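Local coordinates for protein origin of replication complex subunit 1B (Arabidopsis thaliana, PDB 5HH7) that serves in the origin recognition complex that binds replication origins and, through its BAH-PHD cassette, reads the histone H3 tail to regulate transcription of some genes, at residues E49-Q54 with T121-L126; M64-D69 with L170-Y175; G72-K77 with G89-Q94; K198-A203 with V210-Y215. All blocks are in the same frame, centred on the assembly; numbering follows the deposited sequence.

How the interactions relate
Interactions 1 and 2 tie the PHD finger to the BAH domain, interaction 3 lies wholly inside the finger, and interaction 4 wholly inside the BAH domain. Centres of interactions 1 and 2 are about 12 Å apart, and their segments alternate along the chain, so the two links cross. Interaction 3 falls between the two halves of each; it shares with interaction 2 the two-stranded sheet of 64-66 and 73-75 and one zinc ion. Interaction 4 comes last, its centre about 11 Å from that of interaction 2, whose Arg172 donates to the carbonyl of Val210. All four border the bound H3 peptide, consistent with a single reading surface assembled from both domains.

Interaction 1: residues E49-Q54 with T121-L126; sequences EIEDCQ and TMREKL
Glu51, in an extended loop without regular structure, faces the first turn of helix 122-127, where Thr121 and Arg123 direct their side chains back at it. The glutamate chain runs out straight beyond CG and crosses both partners at about a right angle. On the way its CG lies against the methyl group of Thr121, with Glu51 CG and Thr121 CG2 3.8 Å apart. At the end, Arg123 NH1 donates to Glu51 OE1 over 3.3 Å, a long salt bridge. The oxygen is close to the guanidinium plane, but the nitrogen reaches it from above the carboxylate plane, and the two flat groups are turned 43° against each other. Arg123 gets there by bending twice along its chain, at chi2 and chi3. Thr121 is the N-cap of the helix: its OG1 accepts from Glu124 N at 3.1 Å, and the same oxygen lies over one face of the Arg123 guanidinium. Setting OG1 between the backbone N and the carbonyl carbon (chi1 69°) turns it to the helix end and leaves CG2 facing Glu51.

The stronger polar partners lie just outside: Asp208 takes a salt bridge from Arg123 NH1 and a hydrogen bond with Thr121 OG1, while Glu51 OE2 pairs with a basic side chain of the bound H3 peptide. Arg123 therefore sits between two acids, Glu51 and Asp208, and probably eases the repulsion between them. The two acids in turn probably offset the charge of Arg123, consistent with Glu51 still pairing with a basic histone side chain although the arginine is close by.

Interaction 2: residues M64-D69 with L170-Y175; sequences MIECDD and LKRELY. With ZN (zinc ion), chain D.
Glu66 and Arg172 approach from opposite directions and meet side-on, the carboxylate and guanidinium planes only 15° from coplanar. Arg172 NE donates to Glu66 OE1 at 2.9 Å, and Arg172 NH1 to Glu66 OE2 at 2.8 Å. Both carboxylate oxygens are met on the syn side, and the bond from NH1 is the straighter of the two at 168°. This two-pronged salt bridge fixes the rotation of the carboxylate. Glu66 chi1 is 175°, which sets CG opposite the backbone N, and the rest of its chain is extended, as Arg172 is from CG to NE.

Strand 64-66 belongs to the zinc-binding PHD finger, whereas Arg172 sits in a type I turn, Leu170 to Glu173, of the BAH domain, so the pair bridges the two modules. Glu66 OE2 also forms a salt bridge with a basic side chain of the bound H3 peptide, and Arg172 NH1 has a second acid in Asp208.

Next to Arg172 in the turn, Lys171 bends at chi2 and lays its aliphatic part across two carbonyls: Lys171 CG is 3.3 Å from both Asp68 O and Asp69 O. A water joins the backbones, donating to Asp68 O and accepting from Lys171 N. On the PHD side, Cys67 SG binds zinc and accepts from Asp69 N.

Interaction 3: residues G72-K77 with G89-Q94; sequences GGFHLK and GDWICQ. With ZN (zinc ion), chain C; ZN (zinc ion), chain D.
The ring of Phe74 carries Cys93 CB over one face, 3.8 Å from the ring centroid and 28° off the normal, shifted toward the rim at CZ. That methylene makes a CH-pi contact, and its closest approach is tight, 3.4 Å between Cys93 CB and Phe74 CZ. Cys93 SG stands obliquely beside the same ring, a sulfur-aromatic contact with the centroid 4.4 Å away. Trp91 completes the group by turning the edge of its six-membered ring toward the Phe74 face, an offset edge-to-face pair with planes at 69° and centroids 5.8 Å apart. The nearest atoms are Trp91 CH2 and Phe74 CD2, at 3.8 Å. The backbone N of Cys93 lies over one face of the indole, offset toward the rim.

This is the core of a PHD finger. The ligands of its two zinc sites alternate in pairs along the chain, the cross-brace arrangement; His75, next to Phe74, binds one ion through ND1, and Cys93 SG binds the other at 2.6 Å, where Cys67, Cys70 and Cys96 complete the site. With chi1 at 77°, SG is flanked by both backbone branches of its own residue and points to the metal, while CB stays over the phenyl ring; Cys93 is also the N-cap of helix 94-98.

On the strand side, Phe74 pairs by backbone hydrogen bonds with Ile65 of strand 64-66. Trp91, whose backbone N donates to Asp68 OD2, also packs against an apolar side chain of the bound H3 peptide.

Interaction 4: residues K198-A203 with V210-Y215; sequences KEFSKA and VFLCEY
Leu212 CB sits over one face of the Phe200 ring, 3.8 Å from its centroid and 17° off the normal, a CH-pi contact displaced toward the CD1 and CE1 rim. The two side chains cross at about a right angle, and Leu212 CD1 reaches back to Phe200 CB at 3.9 Å. Farther along the ring, Phe200 CE1 touches Val210 CG1 at 4.1 Å, while the carbonyl of Phe211 lies obliquely by CD1. Val210 CG1 also meets the methyl of Ala203, with 3.9 Å between Val210 CG1 and Ala203 CB.

Phe200 has its ring swung opposite the backbone N (chi1 179°), which carries it from the short helix 197-200 across to the strand. Ala203 is brought round by the turn that follows, where its N bonds to the carbonyl of Phe200; its own carbonyl accepts from a basic side chain of the bound H3 peptide. The strand is held on two sides by backbone hydrogen bonds, Phe211 to Ser193 and Lys195, Leu212 to Arg172 and Leu174. Helix and strand belong to the beta-alpha-beta unit 188-195, 197-200, 210-218 of the BAH domain.

With no hydrogen bond between the two segments, the seating of helix on strand depends on shape and apolar contact, which places Ala203 where its carbonyl can meet the peptide.

Interaction 1: residues E49-Q54 with T121-L126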
# COMPACT_ATOMS: atom_id res chain seq x y z
N GLU A 49 12.77 1.52 6.59
CA GLU A 49 12.31 0.18 6.93
C GLU A 49 11.47 0.19 8.20
O GLU A 49 10.52 -0.58 8.34
CB GLU A 49 13.50 -0.76 7.17
CG GLU A 49 14.16 -1.31 5.92
CD GLU A 49 14.89 -2.62 6.17
OE1 GLU A 49 14.31 -3.69 5.91
OE2 GLU A 49 16.05 -2.57 6.64
N ILE A 50 11.84 1.07 9.13
CA ILE A 50 11.31 1.03 10.48
C ILE A 50 10.81 2.40 10.94
O ILE A 50 11.51 3.40 10.82
CB ILE A 50 12.38 0.53 11.47
CG1 ILE A 50 12.84 -0.88 11.09
CG2 ILE A 50 11.87 0.57 12.90
CD1 ILE A 50 13.92 -1.42 11.98
N GLU A 51 9.59 2.43 11.48
CA GLU A 51 8.99 3.66 11.97
C GLU A 51 9.28 3.87 13.45
O GLU A 51 9.50 2.91 14.19
CB GLU A 51 7.48 3.65 11.73
CG GLU A 51 7.09 3.59 10.27
CD GLU A 51 5.59 3.41 10.07
OE1 GLU A 51 4.84 4.37 10.33
OE2 GLU A 51 5.18 2.31 9.65
N ASP A 52 9.27 5.13 13.88
CA ASP A 52 9.49 5.48 15.27
C ASP A 52 8.22 5.24 16.08
O ASP A 52 7.12 5.32 15.55
CB ASP A 52 9.87 6.96 15.40
CG ASP A 52 11.22 7.26 14.79
OD1 ASP A 52 11.36 8.33 14.16
OD2 ASP A 52 12.15 6.44 14.95
N CYS A 53 8.38 4.95 17.37
CA CYS A 53 7.23 4.97 18.26
C CYS A 53 6.82 6.41 18.48
O CYS A 53 7.66 7.29 18.66
CB CYS A 53 7.54 4.33 19.61
SG CYS A 53 6.26 4.71 20.82
N GLN A 54 5.51 6.65 18.48
CA GLN A 54 4.99 8.01 18.60
C GLN A 54 4.97 8.50 20.04
O GLN A 54 4.60 9.65 20.31
CB GLN A 54 3.60 8.09 17.98
CG GLN A 54 3.60 7.86 16.49
CD GLN A 54 4.52 8.82 15.76
OE1 GLN A 54 4.29 10.03 15.77
NE2 GLN A 54 5.57 8.29 15.15
N THR A 121 7.11 7.00 5.09
CA THR A 121 7.19 5.72 4.40
C THR A 121 6.48 5.81 3.05
O THR A 121 5.72 6.74 2.80
CB THR A 121 6.55 4.58 5.22
OG1 THR A 121 5.14 4.77 5.29
CG2 THR A 121 7.13 4.55 6.64
N MET A 122 6.74 4.83 2.19
CA MET A 122 6.13 4.77 0.87
C MET A 122 4.61 4.62 0.99
O MET A 122 3.85 5.20 0.21
CB MET A 122 6.73 3.61 0.09
CG MET A 122 6.56 3.69 -1.41
SD MET A 122 7.87 2.79 -2.27
CE MET A 122 9.28 3.85 -1.95
N ARG A 123 4.17 3.83 1.96
CA ARG A 123 2.75 3.66 2.24
C ARG A 123 2.11 4.97 2.68
O ARG A 123 1.00 5.31 2.26
CB ARG A 123 2.55 2.58 3.32
CG ARG A 123 1.23 2.69 4.08
CD ARG A 123 1.51 2.76 5.57
NE ARG A 123 1.22 4.07 6.14
CZ ARG A 123 1.80 4.58 7.22
NH1 ARG A 123 2.73 3.90 7.89
NH2 ARG A 123 1.45 5.77 7.65
N GLU A 124 2.82 5.72 3.51
CA GLU A 124 2.35 7.02 3.96
C GLU A 124 2.19 7.98 2.77
O GLU A 124 1.20 8.70 2.68
CB GLU A 124 3.30 7.61 5.00
CG GLU A 124 2.79 8.86 5.69
CD GLU A 124 3.70 9.34 6.81
OE1 GLU A 124 4.63 8.59 7.18
OE2 GLU A 124 3.49 10.46 7.30
N LYS A 125 3.15 7.95 1.86
CA LYS A 125 3.09 8.79 0.67
C LYS A 125 1.91 8.41 -0.22
O LYS A 125 1.23 9.27 -0.78
CB LYS A 125 4.39 8.71 -0.13
CG LYS A 125 5.62 9.26 0.58
CD LYS A 125 6.84 9.17 -0.32
CE LYS A 125 8.13 9.36 0.46
NZ LYS A 125 9.34 9.18 -0.40
N LEU A 126 1.68 7.11 -0.36
CA LEU A 126 0.57 6.62 -1.17
C LEU A 126 -0.76 7.13 -0.62
O LEU A 126 -1.58 7.68 -1.36
CB LEU A 126 0.55 5.09 -1.21
CG LEU A 126 -0.67 4.52 -1.95
CD1 LEU A 126 -0.62 4.89 -3.43
CD2 LEU A 126 -0.76 3.01 -1.76

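Interaction 2: residues M64-D69 with L170-Y175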
# COMPACT_ATOMS: atom_id res chain seq x y z
N MET A 64 6.06 -3.37 18.33
CA MET A 64 5.39 -2.13 18.01
C MET A 64 4.12 -2.42 17.23
O MET A 64 4.14 -3.18 16.26
CB MET A 64 6.31 -1.22 17.20
CG MET A 64 5.73 0.15 16.88
SD MET A 64 6.89 1.19 15.96
CE MET A 64 8.25 1.28 17.12
N ILE A 65 3.01 -1.83 17.65
CA ILE A 65 1.76 -2.01 16.92
C ILE A 65 1.33 -0.73 16.20
O ILE A 65 1.89 0.34 16.42
CB ILE A 65 0.61 -2.50 17.83
CG1 ILE A 65 0.33 -1.49 18.94
CG2 ILE A 65 0.96 -3.86 18.42
CD1 ILE A 65 -0.87 -1.84 19.79
N GLU A 66 0.32 -0.88 15.35
CA GLU A 66 -0.12 0.19 14.47
C GLU A 66 -1.54 0.60 14.82
O GLU A 66 -2.42 -0.26 14.98
CB GLU A 66 -0.04 -0.31 13.03
CG GLU A 66 -0.58 0.65 11.98
CD GLU A 66 -0.36 0.11 10.58
OE1 GLU A 66 -1.28 -0.53 10.04
OE2 GLU A 66 0.74 0.32 10.03
N CYS A 67 -1.78 1.90 14.94
CA CYS A 67 -3.12 2.39 15.23
C CYS A 67 -4.00 2.29 13.99
O CYS A 67 -3.58 2.70 12.91
CB CYS A 67 -3.06 3.83 15.72
SG CYS A 67 -4.68 4.59 15.83
N ASP A 68 -5.20 1.74 14.15
CA ASP A 68 -6.15 1.61 13.04
C ASP A 68 -6.44 2.94 12.36
O ASP A 68 -6.73 2.98 11.17
CB ASP A 68 -7.47 1.01 13.52
CG ASP A 68 -7.36 -0.46 13.87
OD1 ASP A 68 -6.35 -1.08 13.49
OD2 ASP A 68 -8.30 -0.98 14.52
N ASP A 69 -6.40 4.03 13.13
CA ASP A 69 -6.81 5.33 12.62
C ASP A 69 -5.68 6.16 12.03
O ASP A 69 -5.69 6.47 10.84
CB ASP A 69 -7.55 6.13 13.71
CG ASP A 69 -8.97 5.65 13.93
OD1 ASP A 69 -9.43 4.82 13.12
OD2 ASP A 69 -9.62 6.10 14.90
N LEU A 170 -11.66 1.44 5.36
CA LEU A 170 -10.51 1.25 6.23
C LEU A 170 -9.39 2.17 5.76
O LEU A 170 -9.35 2.57 4.60
CB LEU A 170 -10.04 -0.21 6.23
CG LEU A 170 -11.05 -1.25 6.74
CD1 LEU A 170 -10.33 -2.56 7.07
CD2 LEU A 170 -11.83 -0.74 7.93
N LYS A 171 -8.48 2.51 6.67
CA LYS A 171 -7.39 3.42 6.34
C LYS A 171 -6.43 2.87 5.28
O LYS A 171 -5.85 3.64 4.51
CB LYS A 171 -6.62 3.83 7.60
CG LYS A 171 -7.39 4.78 8.50
CD LYS A 171 -7.66 6.10 7.80
CE LYS A 171 -8.41 7.06 8.70
NZ LYS A 171 -8.52 8.42 8.10
N ARG A 172 -6.29 1.55 5.23
CA ARG A 172 -5.41 0.93 4.23
C ARG A 172 -6.17 0.46 2.99
O ARG A 172 -5.67 -0.38 2.24
CB ARG A 172 -4.63 -0.23 4.86
CG ARG A 172 -3.53 0.22 5.82
CD ARG A 172 -2.83 -0.96 6.47
NE ARG A 172 -1.61 -0.56 7.15
CZ ARG A 172 -0.43 -0.43 6.56
NH1 ARG A 172 0.64 -0.06 7.26
NH2 ARG A 172 -0.30 -0.68 5.26
N GLU A 173 -7.36 1.00 2.77
CA GLU A 173 -8.20 0.55 1.66
C GLU A 173 -7.95 1.30 0.36
O GLU A 173 -7.83 2.53 0.35
CB GLU A 173 -9.69 0.60 2.03
CG GLU A 173 -10.60 0.03 0.94
CD GLU A 173 -12.04 -0.13 1.39
OE1 GLU A 173 -12.39 0.40 2.47
OE2 GLU A 173 -12.82 -0.79 0.67
N LEU A 174 -7.86 0.55 -0.74
CA LEU A 174 -7.72 1.12 -2.08
C LEU A 174 -8.86 0.63 -2.95
O LEU A 174 -9.45 -0.42 -2.69
CB LEU A 174 -6.40 0.66 -2.70
CG LEU A 174 -5.12 0.95 -1.92
CD1 LEU A 174 -3.93 0.29 -2.59
CD2 LEU A 174 -4.91 2.46 -1.79
N TYR A 175 -9.17 1.39 -4.00
CA TYR A 175 -10.07 0.94 -5.05
C TYR A 175 -9.25 0.69 -6.31
O TYR A 175 -8.33 1.45 -6.61
CB TYR A 175 -11.11 2.01 -5.37
CG TYR A 175 -11.99 2.39 -4.21
CD1 TYR A 175 -12.55 1.43 -3.38
CD2 TYR A 175 -12.26 3.73 -3.94
CE1 TYR A 175 -13.36 1.79 -2.31
CE2 TYR A 175 -13.07 4.10 -2.88
CZ TYR A 175 -13.61 3.12 -2.07
OH TYR A 175 -14.42 3.49 -1.01
ZN ZN D . -3.86 6.96 16.39
O HOH W 1 -8.70 1.62 9.40

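Interaction 3: residues G72-K77 with G89-Q94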
# COMPACT_ATOMS: atom_id res chain seq x y z
N GLY A 72 -0.03 5.34 13.17
CA GLY A 72 1.22 5.57 13.88
C GLY A 72 1.69 4.31 14.59
O GLY A 72 0.91 3.39 14.83
N GLY A 73 2.97 4.27 14.92
CA GLY A 73 3.55 3.13 15.61
C GLY A 73 3.66 3.37 17.10
O GLY A 73 3.95 4.48 17.55
N PHE A 74 3.42 2.31 17.88
CA PHE A 74 3.46 2.40 19.34
C PHE A 74 4.01 1.11 19.95
O PHE A 74 3.50 0.03 19.67
CB PHE A 74 2.06 2.66 19.90
CG PHE A 74 1.42 3.92 19.39
CD1 PHE A 74 1.54 5.11 20.09
CD2 PHE A 74 0.68 3.91 18.22
CE1 PHE A 74 0.95 6.27 19.62
CE2 PHE A 74 0.09 5.07 17.74
CZ PHE A 74 0.23 6.25 18.44
N HIS A 75 5.05 1.23 20.77
CA HIS A 75 5.54 0.09 21.53
C HIS A 75 4.46 -0.35 22.51
O HIS A 75 3.80 0.48 23.13
CB HIS A 75 6.81 0.46 22.31
CG HIS A 75 8.04 0.55 21.46
ND1 HIS A 75 9.00 1.53 21.64
CD2 HIS A 75 8.48 -0.21 20.43
CE1 HIS A 75 9.96 1.37 20.76
NE2 HIS A 75 9.67 0.32 20.01
N LEU A 76 4.27 -1.67 22.64
CA LEU A 76 3.31 -2.21 23.60
C LEU A 76 3.63 -1.76 25.02
O LEU A 76 2.75 -1.36 25.77
CB LEU A 76 3.31 -3.74 23.54
CG LEU A 76 2.75 -4.43 22.29
CD1 LEU A 76 2.94 -5.94 22.40
CD2 LEU A 76 1.28 -4.09 22.10
N LYS A 77 4.91 -1.83 25.37
CA LYS A 77 5.38 -1.53 26.72
C LYS A 77 5.25 -0.05 27.06
O LYS A 77 5.46 0.34 28.21
CB LYS A 77 6.85 -1.92 26.85
CG LYS A 77 7.78 -1.02 26.05
CD LYS A 77 9.22 -1.17 26.49
CE LYS A 77 10.07 -0.04 25.95
NZ LYS A 77 9.60 1.30 26.41
N GLY A 89 -7.78 -7.73 16.76
CA GLY A 89 -8.85 -6.90 16.22
C GLY A 89 -8.63 -5.41 16.37
O GLY A 89 -7.49 -4.93 16.36
N ASP A 90 -9.72 -4.67 16.50
CA ASP A 90 -9.70 -3.21 16.50
C ASP A 90 -8.84 -2.61 17.61
O ASP A 90 -8.92 -3.02 18.76
CB ASP A 90 -11.12 -2.64 16.61
CG ASP A 90 -12.02 -3.07 15.46
OD1 ASP A 90 -11.51 -3.66 14.49
OD2 ASP A 90 -13.24 -2.80 15.53
N TRP A 91 -8.03 -1.62 17.25
CA TRP A 91 -7.26 -0.87 18.23
C TRP A 91 -6.88 0.50 17.70
O TRP A 91 -6.39 0.63 16.59
CB TRP A 91 -6.00 -1.63 18.65
CG TRP A 91 -5.22 -0.92 19.73
CD1 TRP A 91 -5.42 -1.01 21.08
CD2 TRP A 91 -4.14 0.00 19.54
NE1 TRP A 91 -4.52 -0.21 21.74
CE2 TRP A 91 -3.72 0.42 20.82
CE3 TRP A 91 -3.48 0.50 18.42
CZ2 TRP A 91 -2.67 1.32 21.01
CZ3 TRP A 91 -2.44 1.40 18.60
CH2 TRP A 91 -2.04 1.80 19.89
N ILE A 92 -7.14 1.53 18.51
CA ILE A 92 -6.66 2.87 18.21
C ILE A 92 -5.89 3.41 19.40
O ILE A 92 -6.10 2.98 20.54
CB ILE A 92 -7.80 3.84 17.85
CG1 ILE A 92 -8.76 4.00 19.03
CG2 ILE A 92 -8.54 3.36 16.60
CD1 ILE A 92 -9.81 5.08 18.81
N CYS A 93 -4.98 4.34 19.14
CA CYS A 93 -4.13 4.87 20.20
C CYS A 93 -4.86 5.92 21.03
O CYS A 93 -6.00 6.29 20.72
CB CYS A 93 -2.87 5.47 19.60
SG CYS A 93 -3.14 7.09 18.88
N GLN A 94 -4.19 6.40 22.07
CA GLN A 94 -4.78 7.36 22.99
C GLN A 94 -5.10 8.70 22.32
O GLN A 94 -6.09 9.35 22.66
CB GLN A 94 -3.85 7.59 24.19
CG GLN A 94 -2.42 7.92 23.81
CD GLN A 94 -1.44 6.86 24.26
OE1 GLN A 94 -1.71 5.66 24.17
NE2 GLN A 94 -0.29 7.29 24.77
ZN ZN C . 7.92 3.61 22.76
ZN ZN D . -3.86 6.96 16.39

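Interaction 4: residues K198-A203 with V210-Y215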
# COMPACT_ATOMS: atom_id res chain seq x y z
N LYS A 198 -11.05 -11.35 2.06
CA LYS A 198 -10.90 -12.64 2.72
C LYS A 198 -9.50 -12.87 3.29
O LYS A 198 -9.32 -13.72 4.17
CB LYS A 198 -11.22 -13.77 1.74
CG LYS A 198 -12.57 -14.43 1.95
CD LYS A 198 -13.71 -13.42 1.96
CE LYS A 198 -15.06 -14.13 1.91
NZ LYS A 198 -15.22 -14.99 0.70
N GLU A 199 -8.52 -12.11 2.81
CA GLU A 199 -7.14 -12.34 3.21
C GLU A 199 -6.48 -11.15 3.92
O GLU A 199 -5.35 -11.24 4.38
CB GLU A 199 -6.30 -12.75 2.00
CG GLU A 199 -6.85 -13.96 1.27
CD GLU A 199 -6.02 -14.35 0.07
OE1 GLU A 199 -5.08 -13.61 -0.28
OE2 GLU A 199 -6.31 -15.41 -0.53
N PHE A 200 -7.21 -10.04 4.02
CA PHE A 200 -6.63 -8.82 4.58
C PHE A 200 -6.30 -8.92 6.08
O PHE A 200 -5.20 -8.58 6.49
CB PHE A 200 -7.52 -7.60 4.33
CG PHE A 200 -6.99 -6.32 4.92
CD1 PHE A 200 -5.87 -5.71 4.38
CD2 PHE A 200 -7.59 -5.75 6.03
CE1 PHE A 200 -5.36 -4.54 4.93
CE2 PHE A 200 -7.10 -4.58 6.58
CZ PHE A 200 -5.98 -3.97 6.03
N SER A 201 -7.26 -9.38 6.88
CA SER A 201 -7.06 -9.41 8.33
C SER A 201 -5.94 -10.38 8.72
O SER A 201 -5.23 -10.14 9.69
CB SER A 201 -8.36 -9.77 9.06
OG SER A 201 -8.63 -11.15 9.00
N LYS A 202 -5.79 -11.45 7.95
CA LYS A 202 -4.74 -12.43 8.22
C LYS A 202 -3.35 -11.91 7.86
O LYS A 202 -2.34 -12.52 8.23
CB LYS A 202 -5.04 -13.75 7.50
CG LYS A 202 -6.19 -14.52 8.12
CD LYS A 202 -6.63 -15.70 7.27
CE LYS A 202 -7.82 -16.40 7.90
NZ LYS A 202 -8.29 -17.59 7.12
N ALA A 203 -3.30 -10.78 7.17
CA ALA A 203 -2.02 -10.16 6.80
C ALA A 203 -1.61 -9.08 7.80
O ALA A 203 -0.82 -8.19 7.46
CB ALA A 203 -2.10 -9.59 5.40
N VAL A 210 0.98 -3.42 3.10
CA VAL A 210 -0.20 -4.25 2.92
C VAL A 210 -1.45 -3.38 2.82
O VAL A 210 -1.70 -2.53 3.68
CB VAL A 210 -0.36 -5.25 4.09
CG1 VAL A 210 -1.69 -6.00 3.98
CG2 VAL A 210 0.81 -6.22 4.11
N PHE A 211 -2.24 -3.60 1.77
CA PHE A 211 -3.45 -2.82 1.57
C PHE A 211 -4.65 -3.72 1.31
O PHE A 211 -4.51 -4.89 0.96
CB PHE A 211 -3.28 -1.85 0.40
CG PHE A 211 -2.11 -0.93 0.56
CD1 PHE A 211 -2.24 0.25 1.27
CD2 PHE A 211 -0.87 -1.26 0.04
CE1 PHE A 211 -1.16 1.10 1.44
CE2 PHE A 211 0.22 -0.42 0.20
CZ PHE A 211 0.07 0.76 0.90
N LEU A 212 -5.84 -3.16 1.49
CA LEU A 212 -7.09 -3.85 1.24
C LEU A 212 -7.70 -3.33 -0.06
O LEU A 212 -7.75 -2.13 -0.28
CB LEU A 212 -8.07 -3.59 2.38
CG LEU A 212 -9.54 -3.91 2.08
CD1 LEU A 212 -9.75 -5.41 2.00
CD2 LEU A 212 -10.47 -3.28 3.12
N CYS A 213 -8.14 -4.24 -0.92
CA CYS A 213 -8.96 -3.85 -2.06
C CYS A 213 -10.09 -4.84 -2.28
O CYS A 213 -9.86 -6.01 -2.58
CB CYS A 213 -8.14 -3.72 -3.34
SG CYS A 213 -9.12 -3.13 -4.75
N GLU A 214 -11.32 -4.36 -2.12
CA GLU A 214 -12.50 -5.17 -2.34
C GLU A 214 -13.20 -4.79 -3.64
O GLU A 214 -13.81 -5.64 -4.30
CB GLU A 214 -13.48 -5.02 -1.17
CG GLU A 214 -14.77 -5.82 -1.33
CD GLU A 214 -15.54 -5.97 -0.03
OE1 GLU A 214 -15.21 -5.26 0.94
OE2 GLU A 214 -16.46 -6.82 0.03
N TYR A 215 -13.10 -3.52 -4.02
CA TYR A 215 -13.90 -3.01 -5.13
C TYR A 215 -13.12 -2.47 -6.31
O TYR A 215 -12.05 -1.87 -6.17
CB TYR A 215 -14.84 -1.89 -4.65
CG TYR A 215 -15.78 -2.31 -3.56
CD1 TYR A 215 -16.97 -2.97 -3.85
CD2 TYR A 215 -15.48 -2.05 -2.23
CE1 TYR A 215 -17.83 -3.36 -2.84
CE2 TYR A 215 -16.33 -2.43 -1.22
CZ TYR A 215 -17.50 -3.08 -1.53
OH TYR A 215 -18.35 -3.46 -0.51